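Local structure of endo-alpha-mannosidase (Bacteroides thetaiotaomicron, 4ACY) at residues H64-A69 and I290-G295; D85-F90 and E329-T334. The protein probably cleaves internal alpha-mannosidic linkages of N-glycans, as a family 99 glycoside hydrolase with endo-alpha-mannosidase activity. One frame throughout, in Å; residues are numbered along the deposited sequence.

Contact 1 of 2, residues H64-A69 and I290-G295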
loop_
_atom_site.group_PDB
_atom_site.type_symbol
_atom_site.label_atom_id
_atom_site.label_comp_id
_atom_site.label_asym_id
_atom_site.label_seq_id
_atom_site.Cartn_x
_atom_site.Cartn_y
_atom_site.Cartn_z
ATOM N N HIS A 64 15.149 -0.043 12.708
ATOM C CA HIS A 64 13.841 -0.635 13.021
ATOM C C HIS A 64 14.004 -1.704 14.092
ATOM O O HIS A 64 15.022 -2.402 14.109
ATOM C CB HIS A 64 13.274 -1.252 11.741
ATOM C CG HIS A 64 11.813 -1.585 11.790
ATOM N ND1 HIS A 64 11.324 -2.727 12.391
ATOM C CD2 HIS A 64 10.742 -0.960 11.245
ATOM C CE1 HIS A 64 10.011 -2.774 12.244
ATOM N NE2 HIS A 64 9.632 -1.715 11.547
ATOM N N PRO A 65 13.007 -1.838 14.999
ATOM C CA PRO A 65 13.123 -2.926 15.968
ATOM C C PRO A 65 12.983 -4.293 15.302
ATOM O O PRO A 65 12.486 -4.399 14.170
ATOM C CB PRO A 65 11.947 -2.699 16.943
ATOM C CG PRO A 65 11.389 -1.395 16.657
ATOM C CD PRO A 65 11.886 -0.930 15.293
ATOM N N ILE A 66 13.440 -5.328 15.995
ATOM C CA ILE A 66 13.260 -6.705 15.559
ATOM C C ILE A 66 12.156 -7.327 16.427
ATOM O O ILE A 66 12.309 -7.393 17.645
ATOM C CB ILE A 66 14.567 -7.522 15.711
ATOM C CG1 ILE A 66 15.711 -6.879 14.916
ATOM C CG2 ILE A 66 14.361 -8.941 15.224
ATOM C CD1 ILE A 66 17.070 -7.538 15.164
ATOM N N ALA A 67 11.060 -7.765 15.797
ATOM C CA ALA A 67 9.839 -8.167 16.538
ATOM C C ALA A 67 9.948 -9.560 17.137
ATOM O O ALA A 67 10.532 -10.461 16.528
ATOM C CB ALA A 67 8.625 -8.095 15.618
ATOM N N LEU A 68 9.354 -9.740 18.324
ATOM C CA LEU A 68 9.256 -11.058 18.948
ATOM C C LEU A 68 8.219 -11.933 18.238
ATOM O O LEU A 68 7.232 -11.414 17.679
ATOM C CB LEU A 68 8.863 -10.894 20.423
ATOM C CG LEU A 68 9.883 -10.173 21.321
ATOM C CD1 LEU A 68 9.224 -9.812 22.656
ATOM C CD2 LEU A 68 11.117 -11.047 21.533
ATOM N N ALA A 69 8.461 -13.243 18.251
ATOM C CA ALA A 69 7.501 -14.233 17.748
ATOM C C ALA A 69 6.196 -14.107 18.534
ATOM O O ALA A 69 6.228 -13.780 19.734
ATOM C CB ALA A 69 8.051 -15.651 17.853
ATOM N N ILE A 290 13.220 -8.025 10.009
ATOM C CA ILE A 290 12.412 -7.421 11.072
ATOM C C ILE A 290 11.576 -8.442 11.845
ATOM O O ILE A 290 11.187 -8.157 12.979
ATOM C CB ILE A 290 11.529 -6.233 10.582
ATOM C CG1 ILE A 290 10.467 -6.674 9.564
ATOM C CG2 ILE A 290 12.394 -5.105 10.009
ATOM C CD1 ILE A 290 9.148 -5.894 9.731
ATOM N N ARG A 291 11.314 -9.607 11.243
ATOM C CA ARG A 291 10.534 -10.693 11.879
ATOM C C ARG A 291 11.181 -12.067 11.636
ATOM O O ARG A 291 10.708 -12.853 10.810
ATOM C CB ARG A 291 9.070 -10.693 11.388
ATOM C CG ARG A 291 8.330 -9.384 11.609
ATOM C CD ARG A 291 6.910 -9.451 11.070
ATOM N NE ARG A 291 6.188 -8.198 11.278
ATOM C CZ ARG A 291 5.668 -7.451 10.306
ATOM N NH1 ARG A 291 5.788 -7.824 9.026
ATOM N NH2 ARG A 291 5.011 -6.337 10.614
ATOM N N PRO A 292 12.259 -12.380 12.377
ATOM C CA PRO A 292 13.091 -13.546 12.037
ATOM C C PRO A 292 12.331 -14.871 12.081
ATOM O O PRO A 292 12.732 -15.822 11.416
ATOM C CB PRO A 292 14.196 -13.536 13.102
ATOM C CG PRO A 292 14.212 -12.163 13.662
ATOM C CD PRO A 292 12.877 -11.510 13.397
ATOM N N TRP A 293 11.249 -14.901 12.868
ATOM C CA TRP A 293 10.400 -16.076 13.081
ATOM C C TRP A 293 9.363 -16.276 11.969
ATOM O O TRP A 293 8.637 -17.289 11.960
ATOM C CB TRP A 293 9.664 -15.924 14.437
ATOM C CG TRP A 293 9.096 -14.549 14.567
ATOM C CD1 TRP A 293 9.703 -13.459 15.122
ATOM C CD2 TRP A 293 7.847 -14.084 14.045
ATOM N NE1 TRP A 293 8.907 -12.354 14.999
ATOM C CE2 TRP A 293 7.757 -12.705 14.345
ATOM C CE3 TRP A 293 6.779 -14.708 13.376
ATOM C CZ2 TRP A 293 6.642 -11.931 14.000
ATOM C CZ3 TRP A 293 5.676 -13.943 13.027
ATOM C CH2 TRP A 293 5.616 -12.568 13.333
ATOM N N ASN A 294 9.298 -15.330 11.027
ATOM C CA ASN A 294 8.175 -15.273 10.070
ATOM C C ASN A 294 8.491 -15.861 8.696
ATOM O O ASN A 294 7.877 -15.471 7.695
ATOM C CB ASN A 294 7.657 -13.833 9.927
ATOM C CG ASN A 294 6.243 -13.751 9.344
ATOM O OD1 ASN A 294 5.426 -14.676 9.478
ATOM N ND2 ASN A 294 5.942 -12.624 8.707
ATOM N N GLY A 295 9.385 -16.842 8.664
ATOM C CA GLY A 295 9.744 -17.523 7.423
ATOM C C GLY A 295 8.585 -18.186 6.688
ATOM O O GLY A 295 8.633 -18.342 5.463
HETATM O O HOH W 1 9.491 -5.798 13.427
#

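Contact 2 of 2, residues D85-F90 and E329-T334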
loop_
_atom_site.group_PDB
_atom_site.type_symbol
_atom_site.label_atom_id
_atom_site.label_comp_id
_atom_site.label_asym_id
_atom_site.label_seq_id
_atom_site.Cartn_x
_atom_site.Cartn_y
_atom_site.Cartn_z
ATOM N N ASP A 85 23.667 -1.541 7.394
ATOM C CA ASP A 85 22.953 -2.634 8.080
ATOM C C ASP A 85 21.535 -2.133 8.314
ATOM O O ASP A 85 21.266 -1.449 9.306
ATOM C CB ASP A 85 23.658 -2.947 9.409
ATOM C CG ASP A 85 23.033 -4.128 10.179
ATOM O OD1 ASP A 85 22.214 -4.890 9.622
ATOM O OD2 ASP A 85 23.414 -4.306 11.358
ATOM N N ILE A 86 20.649 -2.438 7.372
ATOM C CA ILE A 86 19.339 -1.788 7.325
ATOM C C ILE A 86 18.168 -2.782 7.424
ATOM O O ILE A 86 18.309 -3.967 7.111
ATOM C CB ILE A 86 19.185 -0.858 6.083
ATOM C CG1 ILE A 86 19.185 -1.658 4.775
ATOM C CG2 ILE A 86 20.285 0.248 6.078
ATOM C CD1 ILE A 86 18.719 -0.819 3.569
ATOM N N ALA A 87 17.012 -2.269 7.847
ATOM C CA ALA A 87 15.882 -3.112 8.258
ATOM C C ALA A 87 15.019 -3.654 7.107
ATOM O O ALA A 87 13.794 -3.430 7.053
ATOM C CB ALA A 87 15.023 -2.358 9.255
ATOM N N CYS A 88 15.669 -4.372 6.200
ATOM C CA CYS A 88 15.019 -4.984 5.053
ATOM C C CYS A 88 15.917 -6.054 4.457
ATOM O O CYS A 88 17.141 -6.022 4.657
ATOM C CB CYS A 88 14.629 -3.934 3.998
ATOM S SG CYS A 88 15.811 -2.597 3.804
ATOM N N ASN A 89 15.316 -7.012 3.754
ATOM C CA ASN A 89 16.074 -8.113 3.171
ATOM C C ASN A 89 16.661 -7.793 1.794
ATOM O O ASN A 89 17.531 -8.513 1.312
ATOM C CB ASN A 89 15.217 -9.365 3.067
ATOM C CG ASN A 89 14.985 -10.026 4.421
ATOM O OD1 ASN A 89 15.552 -11.104 4.719
ATOM N ND2 ASN A 89 14.184 -9.386 5.254
ATOM N N PHE A 90 16.120 -6.760 1.152
ATOM C CA PHE A 90 16.680 -6.221 -0.103
ATOM C C PHE A 90 17.306 -4.866 0.208
ATOM O O PHE A 90 17.083 -4.311 1.281
ATOM C CB PHE A 90 15.556 -6.033 -1.139
ATOM C CG PHE A 90 14.964 -7.320 -1.672
ATOM C CD1 PHE A 90 13.929 -7.978 -0.997
ATOM C CD2 PHE A 90 15.417 -7.863 -2.878
ATOM C CE1 PHE A 90 13.360 -9.161 -1.508
ATOM C CE2 PHE A 90 14.865 -9.038 -3.401
ATOM C CZ PHE A 90 13.831 -9.703 -2.713
ATOM N N GLU A 329 7.411 -0.958 0.543
ATOM C CA GLU A 329 7.388 -1.503 1.905
ATOM C C GLU A 329 8.601 -2.424 1.997
ATOM O O GLU A 329 8.495 -3.650 1.852
ATOM C CB GLU A 329 6.083 -2.262 2.168
ATOM C CG GLU A 329 5.473 -2.034 3.583
ATOM C CD GLU A 329 6.375 -2.464 4.750
ATOM O OE1 GLU A 329 7.585 -2.680 4.553
ATOM O OE2 GLU A 329 5.858 -2.562 5.900
ATOM N N TRP A 330 9.762 -1.801 2.194
ATOM C CA TRP A 330 11.037 -2.500 2.197
ATOM C C TRP A 330 11.117 -3.525 3.315
ATOM O O TRP A 330 11.704 -4.601 3.123
ATOM C CB TRP A 330 12.211 -1.498 2.255
ATOM C CG TRP A 330 12.405 -0.808 0.933
ATOM C CD1 TRP A 330 11.846 0.369 0.535
ATOM C CD2 TRP A 330 13.180 -1.286 -0.187
ATOM N NE1 TRP A 330 12.238 0.672 -0.749
ATOM C CE2 TRP A 330 13.043 -0.333 -1.220
ATOM C CE3 TRP A 330 13.970 -2.427 -0.414
ATOM C CZ2 TRP A 330 13.684 -0.473 -2.465
ATOM C CZ3 TRP A 330 14.604 -2.564 -1.652
ATOM C CH2 TRP A 330 14.449 -1.589 -2.659
ATOM N N HIS A 331 10.505 -3.229 4.464
ATOM C CA HIS A 331 10.627 -4.152 5.604
ATOM C C HIS A 331 10.036 -5.496 5.271
ATOM O O HIS A 331 10.461 -6.507 5.823
ATOM C CB HIS A 331 9.922 -3.636 6.862
ATOM C CG HIS A 331 10.258 -2.228 7.222
ATOM N ND1 HIS A 331 11.544 -1.806 7.486
ATOM C CD2 HIS A 331 9.460 -1.154 7.398
ATOM C CE1 HIS A 331 11.524 -0.516 7.781
ATOM N NE2 HIS A 331 10.269 -0.100 7.747
ATOM N N GLU A 332 9.053 -5.512 4.370
ATOM C CA GLU A 332 8.317 -6.737 4.085
ATOM C C GLU A 332 8.687 -7.378 2.752
ATOM O O GLU A 332 8.117 -8.394 2.366
ATOM C CB GLU A 332 6.810 -6.483 4.168
ATOM C CG GLU A 332 6.405 -6.142 5.600
ATOM C CD GLU A 332 4.920 -6.051 5.809
ATOM O OE1 GLU A 332 4.169 -5.804 4.831
ATOM O OE2 GLU A 332 4.498 -6.165 6.991
ATOM N N GLY A 333 9.673 -6.795 2.079
ATOM C CA GLY A 333 10.220 -7.415 0.868
ATOM C C GLY A 333 9.201 -7.476 -0.250
ATOM O O GLY A 333 9.260 -8.355 -1.115
ATOM N N THR A 334 8.238 -6.562 -0.216
ATOM C CA THR A 334 7.190 -6.555 -1.231
ATOM C C THR A 334 7.392 -5.466 -2.279
ATOM O O THR A 334 6.551 -5.324 -3.153
ATOM C CB THR A 334 5.788 -6.380 -0.599
ATOM O OG1 THR A 334 5.754 -5.160 0.144
ATOM C CG2 THR A 334 5.463 -7.558 0.323
HETATM O O HOH W 2 12.522 -7.264 3.531
HETATM O O HOH W 3 13.129 -5.407 1.104
#

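Contact 1 of 2, residues H64-A69 and I290-G295
Trp293 has CG between its backbone N and carbonyl carbon (chi1 46°), and its indole lies against the backbone of Ala67 to Ala69. His64 has CG anti to its backbone N (chi1 -165°), and its side chain crosses that of Ile290 obliquely, with ND1 3.5 Å from Ile290 CG2. Ala69 CA rests over one face of Trp293, 3.4 Å from the centroid of the five-membered ring, in a CH-pi contact. Arg291 CB and Asn294 CB sit over the opposite face, both offset toward the rim. In the ring plane, Trp293 NE1 donates to Ala67 O at 2.9 Å. This bond is bent, 140° at the hydrogen, and the donor stands above the carbonyl plane. An alanine in place of Trp293 would probably leave Ala67 O without this donor and Ala69 CA without the ring face. Trp293 lies in a type I beta turn, Arg291 to Asn294, in the loop after strand 276-281 of the TIM barrel. It faces Ala67 to Ala69, the loop after strand 64-66, which pairs antiparallel with strand 77-79. The segments run in nearly the same direction. Ala67 N donates an almost straight bond to Ile290 O at 2.8 Å. Water 1 also donates to Ile290 O, at 2.9 Å, and weakly to Pro65 O. His64 ND1 donates to Pro65 O at 2.7 Å, on a lone pair, which fixes the turn of the imidazole. Ile66 CG2 packs tightly on Pro292 CD at 3.5 Å, the side chains crossing at about a right angle. Arg291 NH1 forms a salt bridge with Asp287.

Contact 2 of 2, residues D85-F90 and E329-T334
His331 ND1 donates to Ala87 O at 2.8 Å, nearly straight (169° at the hydrogen). The oxygen lies in the imidazole plane, and the donor is tilted 15° from the carbonyl plane. His331 CG is anti to its own carbonyl carbon (chi1 -49°), which puts CG beside Ala87 O. His331 CA also approaches Ala87 O, in a CA-H...O contact of 3.6 Å. Cys88 CB sits against Trp330 O, 3.1 Å away, and packs on Trp330 CB. Phe90 CB meets the edge of the Trp330 indole, 3.6 Å from CZ3. Gly333 CA lies obliquely to the Phe90 ring, on a backbone whose positive phi favours glycine.

Two waters extend the contact. Water 2 accepts from Asn89 N at 2.8 Å and can donate to Trp330 O at 2.8 Å. Water 3 accepts a long bond from Phe90 N and can donate to Trp330 O at 2.6 Å. Both waters have other acceptors within reach. Gly333 N is bonded to this carbonyl too, so up to three donors gather round it.

Further out, Ala87 centres an inverse gamma turn, which is likely to direct its carbonyl. His331 NE2 is hydrogen-bonded to His61 ND1, so both imidazole nitrogens have partners. Trp330 NE1 bonds to Glu337, and Phe90 makes a cation-pi contact with Arg301. Segment 329-334 lies in the loop after strand 322-324, the last of the barrel. A bound glycerol about 5 Å from the His331 side chain is consistent with a pocket at the C-terminal end of the TIM barrel, where enzymes of this fold carry their active sites.

In the fold
From the N terminus, the chain leaves barrel strand 42-46 and passes through 64-69 and then 85-90 before helix 102-115. Both segments thus belong to the connection after the first barrel strand. The chain runs on through the barrel to 290-295, after strand 276-281, where contact 1 closes a loop of 220 intervening residues. Segment 329-334 follows strand 322-324, and there contact 2 closes a loop of 238. The segments alternate, so the two loops cross and neither nests in the other. Together they tie the first connection to those after the seventh and eighth strands. The contact centres are 12 Å apart, joined by the Arg291-Glu332 salt bridge and by packing of His64 on His331.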